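Ketoacyl_synth_N domain-containing protein (Photorhabdus luminescens subsp. laumondii, PDB 6SMO) probably takes part in 3-oxoacyl-[acyl-carrier-protein] synthase chemistry as a beta-ketoacyl synthase family subunit paired with a PKS_KS domain-containing protein. Local coordinates at residues F69-E78 with P135-Y146; P93-C103 with G147-S158. All blocks are in the same frame, centred on the assembly; numbering follows the deposited sequence.

Contact 1 of 2, residues F69-E78 with P135-Y146; sequences FSVYGIVAVE and PAALQGQLSLLY
Leu-138 enters helix 69-78 as a knob in the hole formed by Phe-69, Ser-70, Gly-73 and Ile-74. With CG anti to the backbone N (chi1 -172°), its branched end reaches toward the neighbouring helix and forks there: CD1 lies 3.5 Å from Ser-70 O, and CD2 rests 3.7 Å from Gly-73 CA, where the lack of a side chain admits the branch. The Phe-69 ring closes the start of the interface, its edge turned to the carbonyl O of Pro-135. Ile-74 and Leu-142 slide past each other in opposite directions, Ile-74 CG1 meeting Leu-142 CD2 at 3.9 Å. Ile-74 CG2 reaches Leu-145 CD1 at 4.0 Å, and these two side chains cross at about a right angle. Tyr-146 brings the polar end: its hydroxyl OH donates to Glu-78 OE1 (2.7 Å), meeting the carboxylate from above its plane, while ring atom CE2 packs 3.8 Å from Val-77 CG1. The segment axes cross at -47° and approach to 9.4 Å. Val-77 also touches Phe-224 of strand 218-229, and Leu-138 touches Val-100 of strand 96-101. The side chain of Pro-135, next in sequence to pocket residue Phe-134, lies about 7 Å from the bound pentaketo-dodecanal. The arrangement is a helix-helix packing layer against the central sheet of the thiolase fold, beside the ligand pocket.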
loop_
_atom_site.group_PDB
_atom_site.type_symbol
_atom_site.label_atom_id
_atom_site.label_comp_id
_atom_site.label_asym_id
_atom_site.label_seq_id
_atom_site.Cartn_x
_atom_site.Cartn_y
_atom_site.Cartn_z
ATOM N N PHE C 69 -8.891 -10.722 -6.734
ATOM C CA PHE C 69 -9.000 -9.237 -6.769
ATOM C C PHE C 69 -7.943 -8.676 -7.730
ATOM O O PHE C 69 -8.231 -7.675 -8.415
ATOM C CB PHE C 69 -8.910 -8.631 -5.363
ATOM C CG PHE C 69 -7.531 -8.224 -4.908
ATOM C CD1 PHE C 69 -6.695 -9.133 -4.278
ATOM C CD2 PHE C 69 -7.076 -6.926 -5.086
ATOM C CE1 PHE C 69 -5.430 -8.758 -3.851
ATOM C CE2 PHE C 69 -5.809 -6.552 -4.658
ATOM C CZ PHE C 69 -4.990 -7.468 -4.041
ATOM N N SER C 70 -6.763 -9.305 -7.784
ATOM C CA SER C 70 -5.673 -8.981 -8.743
ATOM C C SER C 70 -6.064 -9.443 -10.153
ATOM O O SER C 70 -5.716 -8.734 -11.118
ATOM C CB SER C 70 -4.356 -9.577 -8.308
ATOM O OG SER C 70 -3.846 -8.898 -7.169
ATOM N N VAL C 71 -6.759 -10.582 -10.263
ATOM C CA VAL C 71 -7.272 -11.142 -11.550
ATOM C C VAL C 71 -8.279 -10.150 -12.149
ATOM O O VAL C 71 -8.143 -9.828 -13.345
ATOM C CB VAL C 71 -7.891 -12.543 -11.360
ATOM C CG1 VAL C 71 -8.647 -13.015 -12.595
ATOM C CG2 VAL C 71 -6.843 -13.570 -10.958
ATOM N N TYR C 72 -9.240 -9.681 -11.344
ATOM C CA TYR C 72 -10.292 -8.706 -11.744
ATOM C C TYR C 72 -9.643 -7.389 -12.189
ATOM O O TYR C 72 -10.158 -6.751 -13.127
ATOM C CB TYR C 72 -11.273 -8.439 -10.598
ATOM C CG TYR C 72 -12.065 -9.624 -10.103
ATOM C CD1 TYR C 72 -12.434 -10.662 -10.945
ATOM C CD2 TYR C 72 -12.479 -9.689 -8.781
ATOM C CE1 TYR C 72 -13.168 -11.744 -10.481
ATOM C CE2 TYR C 72 -13.217 -10.760 -8.303
ATOM C CZ TYR C 72 -13.565 -11.791 -9.156
ATOM O OH TYR C 72 -14.291 -12.849 -8.692
ATOM N N GLY C 73 -8.554 -6.992 -11.523
ATOM C CA GLY C 73 -7.818 -5.743 -11.800
ATOM C C GLY C 73 -7.154 -5.760 -13.166
ATOM O O GLY C 73 -7.276 -4.753 -13.889
ATOM N N ILE C 74 -6.485 -6.866 -13.511
ATOM C CA ILE C 74 -5.668 -7.014 -14.756
ATOM C C ILE C 74 -6.596 -7.036 -15.980
ATOM O O ILE C 74 -6.247 -6.381 -16.983
ATOM C CB ILE C 74 -4.762 -8.263 -14.675
ATOM C CG1 ILE C 74 -3.715 -8.125 -13.566
ATOM C CG2 ILE C 74 -4.107 -8.554 -16.019
ATOM C CD1 ILE C 74 -3.143 -9.439 -13.087
ATOM N N VAL C 75 -7.725 -7.752 -15.906
ATOM C CA VAL C 75 -8.710 -7.871 -17.027
ATOM C C VAL C 75 -9.366 -6.505 -17.268
ATOM O O VAL C 75 -9.642 -6.189 -18.441
ATOM C CB VAL C 75 -9.764 -8.973 -16.782
ATOM C CG1 VAL C 75 -9.126 -10.349 -16.669
ATOM C CG2 VAL C 75 -10.644 -8.694 -15.573
ATOM N N ALA C 76 -9.599 -5.729 -16.203
ATOM C CA ALA C 76 -10.193 -4.371 -16.255
ATOM C C ALA C 76 -9.215 -3.401 -16.933
ATOM O O ALA C 76 -9.668 -2.604 -17.778
ATOM C CB ALA C 76 -10.557 -3.907 -14.865
ATOM N N VAL C 77 -7.928 -3.476 -16.573
ATOM C CA VAL C 77 -6.835 -2.617 -17.123
ATOM C C VAL C 77 -6.646 -2.935 -18.613
ATOM O O VAL C 77 -6.483 -1.979 -19.398
ATOM C CB VAL C 77 -5.525 -2.791 -16.328
ATOM C CG1 VAL C 77 -4.310 -2.272 -17.086
ATOM C CG2 VAL C 77 -5.613 -2.133 -14.959
ATOM N N GLU C 78 -6.670 -4.221 -18.985
ATOM C CA GLU C 78 -6.459 -4.691 -20.382
ATOM C C GLU C 78 -7.574 -4.141 -21.281
ATOM O O GLU C 78 -7.249 -3.667 -22.387
ATOM C CB GLU C 78 -6.395 -6.220 -20.441
ATOM C CG GLU C 78 -6.115 -6.770 -21.832
ATOM C CD GLU C 78 -4.865 -6.225 -22.507
ATOM O OE1 GLU C 78 -3.782 -6.293 -21.891
ATOM O OE2 GLU C 78 -4.980 -5.727 -23.647
ATOM N N PRO C 135 -3.128 -5.482 -0.464
ATOM C CA PRO C 135 -3.802 -4.668 -1.457
ATOM C C PRO C 135 -2.893 -4.124 -2.568
ATOM O O PRO C 135 -3.339 -4.015 -3.667
ATOM C CB PRO C 135 -4.336 -3.507 -0.625
ATOM C CG PRO C 135 -4.458 -4.049 0.745
ATOM C CD PRO C 135 -3.247 -4.923 0.866
ATOM N N ALA C 136 -1.603 -3.929 -2.290
ATOM C CA ALA C 136 -0.618 -3.369 -3.243
ATOM C C ALA C 136 -0.069 -4.412 -4.217
ATOM O O ALA C 136 0.887 -4.098 -4.887
ATOM C CB ALA C 136 0.489 -2.691 -2.500
ATOM N N ALA C 137 -0.656 -5.597 -4.166
ATOM C CA ALA C 137 -0.312 -6.728 -5.035
ATOM C C ALA C 137 -0.673 -6.373 -6.468
ATOM O O ALA C 137 0.112 -6.655 -7.344
ATOM C CB ALA C 137 -1.086 -7.920 -4.557
ATOM N N LEU C 138 -1.820 -5.730 -6.656
ATOM C CA LEU C 138 -2.336 -5.419 -8.009
ATOM C C LEU C 138 -1.394 -4.483 -8.750
ATOM O O LEU C 138 -1.101 -4.765 -9.891
ATOM C CB LEU C 138 -3.737 -4.813 -7.883
ATOM C CG LEU C 138 -4.513 -4.590 -9.180
ATOM C CD1 LEU C 138 -4.275 -5.703 -10.171
ATOM C CD2 LEU C 138 -5.986 -4.454 -8.911
ATOM N N GLN C 139 -0.910 -3.447 -8.082
ATOM C CA GLN C 139 -0.025 -2.463 -8.736
ATOM C C GLN C 139 1.263 -3.146 -9.180
ATOM O O GLN C 139 1.689 -2.848 -10.269
ATOM C CB GLN C 139 0.120 -1.211 -7.868
ATOM C CG GLN C 139 1.394 -1.103 -7.051
ATOM C CD GLN C 139 1.282 0.036 -6.097
ATOM O OE1 GLN C 139 0.669 -0.087 -5.067
ATOM N NE2 GLN C 139 1.843 1.163 -6.454
ATOM N N GLY C 140 1.828 -4.018 -8.350
ATOM C CA GLY C 140 3.062 -4.745 -8.655
ATOM C C GLY C 140 2.867 -5.739 -9.766
ATOM O O GLY C 140 3.749 -5.868 -10.581
ATOM N N GLN C 141 1.741 -6.443 -9.748
ATOM C CA GLN C 141 1.427 -7.456 -10.773
ATOM C C GLN C 141 1.275 -6.778 -12.130
ATOM O O GLN C 141 1.614 -7.404 -13.105
ATOM C CB GLN C 141 0.211 -8.285 -10.365
ATOM C CG GLN C 141 0.484 -9.288 -9.261
ATOM C CD GLN C 141 1.684 -10.174 -9.476
ATOM O OE1 GLN C 141 2.257 -10.244 -10.551
ATOM N NE2 GLN C 141 2.080 -10.868 -8.433
ATOM N N LEU C 142 0.665 -5.597 -12.168
ATOM C CA LEU C 142 0.468 -4.816 -13.416
ATOM C C LEU C 142 1.805 -4.325 -13.957
ATOM O O LEU C 142 1.967 -4.258 -15.148
ATOM C CB LEU C 142 -0.404 -3.599 -13.113
ATOM C CG LEU C 142 -1.883 -3.846 -12.870
ATOM C CD1 LEU C 142 -2.565 -2.560 -12.479
ATOM C CD2 LEU C 142 -2.563 -4.467 -14.072
ATOM N N SER C 143 2.680 -3.905 -13.066
ATOM C CA SER C 143 4.002 -3.296 -13.373
ATOM C C SER C 143 4.951 -4.343 -13.974
ATOM O O SER C 143 5.843 -3.940 -14.740
ATOM C CB SER C 143 4.603 -2.634 -12.156
ATOM O OG SER C 143 4.930 -3.590 -11.160
ATOM N N LEU C 144 4.774 -5.629 -13.645
ATOM C CA LEU C 144 5.580 -6.746 -14.213
ATOM C C LEU C 144 5.114 -7.045 -15.644
ATOM O O LEU C 144 5.987 -7.244 -16.512
ATOM C CB LEU C 144 5.453 -7.993 -13.327
ATOM C CG LEU C 144 6.069 -7.902 -11.931
ATOM C CD1 LEU C 144 5.906 -9.220 -11.189
ATOM C CD2 LEU C 144 7.540 -7.511 -11.986
ATOM N N LEU C 145 3.796 -7.078 -15.875
ATOM C CA LEU C 145 3.178 -7.461 -17.176
ATOM C C LEU C 145 3.452 -6.382 -18.233
ATOM O O LEU C 145 3.892 -6.749 -19.342
ATOM C CB LEU C 145 1.672 -7.676 -16.988
ATOM C CG LEU C 145 1.271 -8.961 -16.262
ATOM C CD1 LEU C 145 -0.173 -8.887 -15.790
ATOM C CD2 LEU C 145 1.478 -10.179 -17.150
ATOM N N TYR C 146 3.196 -5.110 -17.904
ATOM C CA TYR C 146 3.252 -3.955 -18.842
ATOM C C TYR C 146 4.603 -3.230 -18.750
ATOM O O TYR C 146 4.996 -2.594 -19.749
ATOM C CB TYR C 146 2.091 -2.994 -18.574
ATOM C CG TYR C 146 0.726 -3.584 -18.822
ATOM C CD1 TYR C 146 0.268 -3.809 -20.111
ATOM C CD2 TYR C 146 -0.112 -3.923 -17.770
ATOM C CE1 TYR C 146 -0.984 -4.353 -20.350
ATOM C CE2 TYR C 146 -1.367 -4.467 -17.991
ATOM C CZ TYR C 146 -1.805 -4.684 -19.286
ATOM O OH TYR C 146 -3.039 -5.219 -19.512
#

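Contact 2 of 2, residues P93-C103 with G147-S158; sequences PNRVGIYVGNC and GFSAQSKTFSTS
Val-96 lays CG1 over the face of the Phe-148 ring, 3.4 Å from its centroid in a CH-pi contact, while Ile-98 CD1 comes to the edge of the same ring. Further along, Tyr-99 is held at several points. Gln-151, its chain extended beyond CG, gives NE2 to Tyr-99 OH in a nearly straight bond (2.8 Å, 164°) that lies in the amide plane. Lys-153 runs alongside and sets CB over one ring face, and the ring's CD2 meets the edge of Phe-155 at CE1, 3.8 Å away. The backbones between are laced in parallel register: Val-100 N donates to Lys-153 O (3.0 Å), Phe-155 N to Val-100 O, and Asn-102 N to Phe-155 O (3.0 Å). Before these regular bridges, Ile-98 N donates to a side chain, Ser-152 OG (2.9 Å), and earlier still Ala-150 N donates to Val-96 O. At the far end Ser-156 OG donates to Asn-102 O at 2.7 Å. In the next shell, strand 180-187 flanks 96-101 on its other edge, and Asn-102 ND2 bonds Ser-186 O. Asn-293 of the PKS_KS domain-containing chain bonds Ser-152 OG, Asp-196 of that chain forms a salt bridge with Lys-153 NZ, and Ser-149, Thr-154 and Ser-156 make backbone hydrogen bonds to it. This is the parallel pairing of a beta-alpha-beta crossover in the thiolase fold, at the subunit interface.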
loop_
_atom_site.group_PDB
_atom_site.type_symbol
_atom_site.label_atom_id
_atom_site.label_comp_id
_atom_site.label_asym_id
_atom_site.label_seq_id
_atom_site.Cartn_x
_atom_site.Cartn_y
_atom_site.Cartn_z
ATOM N N PRO C 93 8.316 3.556 -20.388
ATOM C CA PRO C 93 7.843 2.961 -19.135
ATOM C C PRO C 93 7.991 3.875 -17.906
ATOM O O PRO C 93 7.236 3.699 -16.966
ATOM C CB PRO C 93 8.711 1.701 -18.976
ATOM C CG PRO C 93 9.954 1.990 -19.789
ATOM C CD PRO C 93 9.472 2.836 -20.947
ATOM N N ASN C 94 8.934 4.824 -17.948
ATOM C CA ASN C 94 9.252 5.757 -16.830
ATOM C C ASN C 94 8.170 6.837 -16.699
ATOM O O ASN C 94 8.166 7.522 -15.657
ATOM C CB ASN C 94 10.628 6.408 -17.005
ATOM C CG ASN C 94 11.775 5.421 -16.948
ATOM O OD1 ASN C 94 11.573 4.234 -16.698
ATOM N ND2 ASN C 94 12.986 5.902 -17.177
ATOM N N ARG C 95 7.300 6.996 -17.707
ATOM C CA ARG C 95 6.255 8.057 -17.760
ATOM C C ARG C 95 4.849 7.442 -17.690
ATOM O O ARG C 95 3.900 8.107 -18.154
ATOM C CB ARG C 95 6.413 8.886 -19.039
ATOM C CG ARG C 95 7.785 9.524 -19.217
ATOM C CD ARG C 95 8.191 10.431 -18.070
ATOM N NE ARG C 95 7.227 11.495 -17.814
ATOM C CZ ARG C 95 7.298 12.362 -16.807
ATOM N NH1 ARG C 95 8.292 12.301 -15.936
ATOM N NH2 ARG C 95 6.367 13.290 -16.672
ATOM N N VAL C 96 4.710 6.236 -17.126
ATOM C CA VAL C 96 3.396 5.549 -16.928
ATOM C C VAL C 96 3.354 4.961 -15.513
ATOM O O VAL C 96 4.275 4.195 -15.166
ATOM C CB VAL C 96 3.141 4.456 -17.985
ATOM C CG1 VAL C 96 1.734 3.887 -17.863
ATOM C CG2 VAL C 96 3.390 4.955 -19.400
ATOM N N GLY C 97 2.320 5.310 -14.737
ATOM C CA GLY C 97 2.102 4.831 -13.358
ATOM C C GLY C 97 0.801 4.056 -13.229
ATOM O O GLY C 97 0.017 4.045 -14.200
ATOM N N ILE C 98 0.586 3.422 -12.071
ATOM C CA ILE C 98 -0.614 2.588 -11.757
ATOM C C ILE C 98 -1.132 2.984 -10.370
ATOM O O ILE C 98 -0.395 2.768 -9.390
ATOM C CB ILE C 98 -0.273 1.084 -11.819
ATOM C CG1 ILE C 98 0.369 0.687 -13.151
ATOM C CG2 ILE C 98 -1.505 0.241 -11.520
ATOM C CD1 ILE C 98 1.243 -0.540 -13.062
ATOM N N TYR C 99 -2.351 3.531 -10.295
ATOM C CA TYR C 99 -3.035 3.910 -9.030
ATOM C C TYR C 99 -4.200 2.949 -8.771
ATOM O O TYR C 99 -5.065 2.791 -9.653
ATOM C CB TYR C 99 -3.483 5.373 -9.072
ATOM C CG TYR C 99 -2.469 6.330 -8.501
ATOM C CD1 TYR C 99 -1.286 6.598 -9.171
ATOM C CD2 TYR C 99 -2.675 6.949 -7.279
ATOM C CE1 TYR C 99 -0.341 7.467 -8.651
ATOM C CE2 TYR C 99 -1.741 7.821 -6.744
ATOM C CZ TYR C 99 -0.569 8.081 -7.432
ATOM O OH TYR C 99 0.357 8.940 -6.914
ATOM N N VAL C 100 -4.189 2.303 -7.602
ATOM C CA VAL C 100 -5.200 1.262 -7.251
ATOM C C VAL C 100 -5.880 1.584 -5.918
ATOM O O VAL C 100 -5.260 2.221 -5.079
ATOM C CB VAL C 100 -4.536 -0.130 -7.191
ATOM C CG1 VAL C 100 -5.527 -1.276 -7.124
ATOM C CG2 VAL C 100 -3.561 -0.351 -8.328
ATOM N N GLY C 101 -7.145 1.186 -5.799
ATOM C CA GLY C 101 -7.963 1.256 -4.573
ATOM C C GLY C 101 -8.461 -0.127 -4.188
ATOM O O GLY C 101 -9.162 -0.746 -5.011
ATOM N N ASN C 102 -8.090 -0.611 -3.000
ATOM C CA ASN C 102 -8.475 -1.955 -2.493
ATOM C C ASN C 102 -8.452 -1.946 -0.961
ATOM O O ASN C 102 -7.420 -1.541 -0.394
ATOM C CB ASN C 102 -7.567 -3.052 -3.052
ATOM C CG ASN C 102 -7.951 -4.431 -2.559
ATOM O OD1 ASN C 102 -7.199 -5.059 -1.818
ATOM N ND2 ASN C 102 -9.126 -4.898 -2.946
ATOM N N CYS C 103 -9.541 -2.403 -0.333
ATOM C CA CYS C 103 -9.795 -2.316 1.131
ATOM C C CYS C 103 -9.597 -3.682 1.806
ATOM O O CYS C 103 -8.870 -3.730 2.819
ATOM C CB CYS C 103 -11.202 -1.795 1.399
ATOM S SG CYS C 103 -11.517 -0.168 0.666
ATOM N N GLY C 147 5.280 -3.303 -17.599
ATOM C CA GLY C 147 6.623 -2.723 -17.391
ATOM C C GLY C 147 6.573 -1.264 -16.964
ATOM O O GLY C 147 7.626 -0.599 -17.040
ATOM N N PHE C 148 5.406 -0.780 -16.518
ATOM C CA PHE C 148 5.175 0.629 -16.095
ATOM C C PHE C 148 5.986 0.912 -14.823
ATOM O O PHE C 148 5.864 0.137 -13.850
ATOM C CB PHE C 148 3.680 0.898 -15.891
ATOM C CG PHE C 148 2.809 0.696 -17.108
ATOM C CD1 PHE C 148 3.274 0.981 -18.385
ATOM C CD2 PHE C 148 1.505 0.244 -16.971
ATOM C CE1 PHE C 148 2.462 0.798 -19.494
ATOM C CE2 PHE C 148 0.694 0.064 -18.081
ATOM C CZ PHE C 148 1.172 0.344 -19.341
ATOM N N SER C 149 6.779 1.991 -14.836
ATOM C CA SER C 149 7.870 2.264 -13.861
ATOM C C SER C 149 7.676 3.585 -13.100
ATOM O O SER C 149 8.474 3.827 -12.174
ATOM C CB SER C 149 9.207 2.236 -14.557
ATOM O OG SER C 149 9.489 0.936 -15.053
ATOM N N ALA C 150 6.675 4.405 -13.446
ATOM C CA ALA C 150 6.432 5.727 -12.813
ATOM C C ALA C 150 5.720 5.548 -11.467
ATOM O O ALA C 150 5.256 4.426 -11.180
ATOM C CB ALA C 150 5.637 6.626 -13.727
ATOM N N GLN C 151 5.639 6.635 -10.689
ATOM C CA GLN C 151 4.983 6.705 -9.354
ATOM C C GLN C 151 3.687 5.886 -9.379
ATOM O O GLN C 151 2.827 6.177 -10.230
ATOM C CB GLN C 151 4.710 8.166 -8.985
ATOM C CG GLN C 151 4.139 8.359 -7.587
ATOM C CD GLN C 151 4.048 9.818 -7.214
ATOM O OE1 GLN C 151 5.048 10.531 -7.171
ATOM N NE2 GLN C 151 2.838 10.276 -6.940
ATOM N N SER C 152 3.568 4.900 -8.485
ATOM C CA SER C 152 2.432 3.944 -8.403
ATOM C C SER C 152 2.055 3.707 -6.937
ATOM O O SER C 152 2.911 3.200 -6.185
ATOM C CB SER C 152 2.775 2.651 -9.099
ATOM O OG SER C 152 2.940 2.858 -10.495
ATOM N N LYS C 153 0.807 4.008 -6.566
ATOM C CA LYS C 153 0.358 3.882 -5.155
ATOM C C LYS C 153 -0.956 3.110 -5.040
ATOM O O LYS C 153 -1.688 3.026 -6.022
ATOM C CB LYS C 153 0.123 5.264 -4.538
ATOM C CG LYS C 153 1.275 6.241 -4.668
ATOM C CD LYS C 153 2.482 5.758 -3.933
ATOM C CE LYS C 153 3.756 5.934 -4.718
ATOM N NZ LYS C 153 4.636 4.766 -4.516
ATOM N N THR C 154 -1.193 2.549 -3.857
ATOM C CA THR C 154 -2.434 1.808 -3.528
ATOM C C THR C 154 -3.030 2.445 -2.273
ATOM O O THR C 154 -2.275 2.723 -1.344
ATOM C CB THR C 154 -2.180 0.320 -3.263
ATOM O OG1 THR C 154 -1.518 -0.265 -4.379
ATOM C CG2 THR C 154 -3.457 -0.445 -3.007
ATOM N N PHE C 155 -4.341 2.659 -2.271
ATOM C CA PHE C 155 -5.053 3.246 -1.115
ATOM C C PHE C 155 -5.993 2.179 -0.572
ATOM O O PHE C 155 -6.568 1.457 -1.371
ATOM C CB PHE C 155 -5.873 4.454 -1.560
ATOM C CG PHE C 155 -5.057 5.638 -1.999
ATOM C CD1 PHE C 155 -4.555 5.713 -3.285
ATOM C CD2 PHE C 155 -4.796 6.677 -1.127
ATOM C CE1 PHE C 155 -3.809 6.803 -3.689
ATOM C CE2 PHE C 155 -4.050 7.768 -1.532
ATOM C CZ PHE C 155 -3.560 7.829 -2.813
ATOM N N SER C 156 -6.111 2.090 0.751
ATOM C CA SER C 156 -7.020 1.110 1.391
ATOM C C SER C 156 -7.987 1.853 2.311
ATOM O O SER C 156 -8.580 1.211 3.169
ATOM C CB SER C 156 -6.246 0.069 2.135
ATOM O OG SER C 156 -5.414 -0.661 1.255
ATOM N N THR C 157 -8.134 3.162 2.109
ATOM C CA THR C 157 -9.064 4.000 2.909
ATOM C C THR C 157 -10.489 3.478 2.700
ATOM O O THR C 157 -10.939 3.461 1.538
ATOM C CB THR C 157 -8.954 5.485 2.537
ATOM O OG1 THR C 157 -7.577 5.810 2.345
ATOM C CG2 THR C 157 -9.546 6.393 3.592
ATOM N N SER C 158 -11.158 3.068 3.781
ATOM C CA SER C 158 -12.503 2.434 3.761
ATOM C C SER C 158 -13.442 3.220 2.840
ATOM O O SER C 158 -13.580 4.444 3.044
ATOM C CB SER C 158 -13.073 2.308 5.150
ATOM O OG SER C 158 -12.496 1.207 5.832
#

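Overall arrangement
Contacts 1 and 2 are both buried, with centres about 10 Å apart on the same side of the chain's centre, and their segments alternate in sequence: helix 68-84 leads to strand 96-101, helix 137-146 to strand 154-155. Contact 1 joins the two helices and contact 2 the two strands, and helix 137-146 packs on strand 96-101, bringing one layer onto the other. The chemistry follows position. Between helices it is chiefly aliphatic interlocking, with a single polar bond at the partly exposed end; between strands, backbone hydrogen bonds dominate. Both meet the PKS_KS domain-containing chain, but contact 2 supplies more of the charged and polar bonds to it, whereas contact 1 lies nearer the bound ligand.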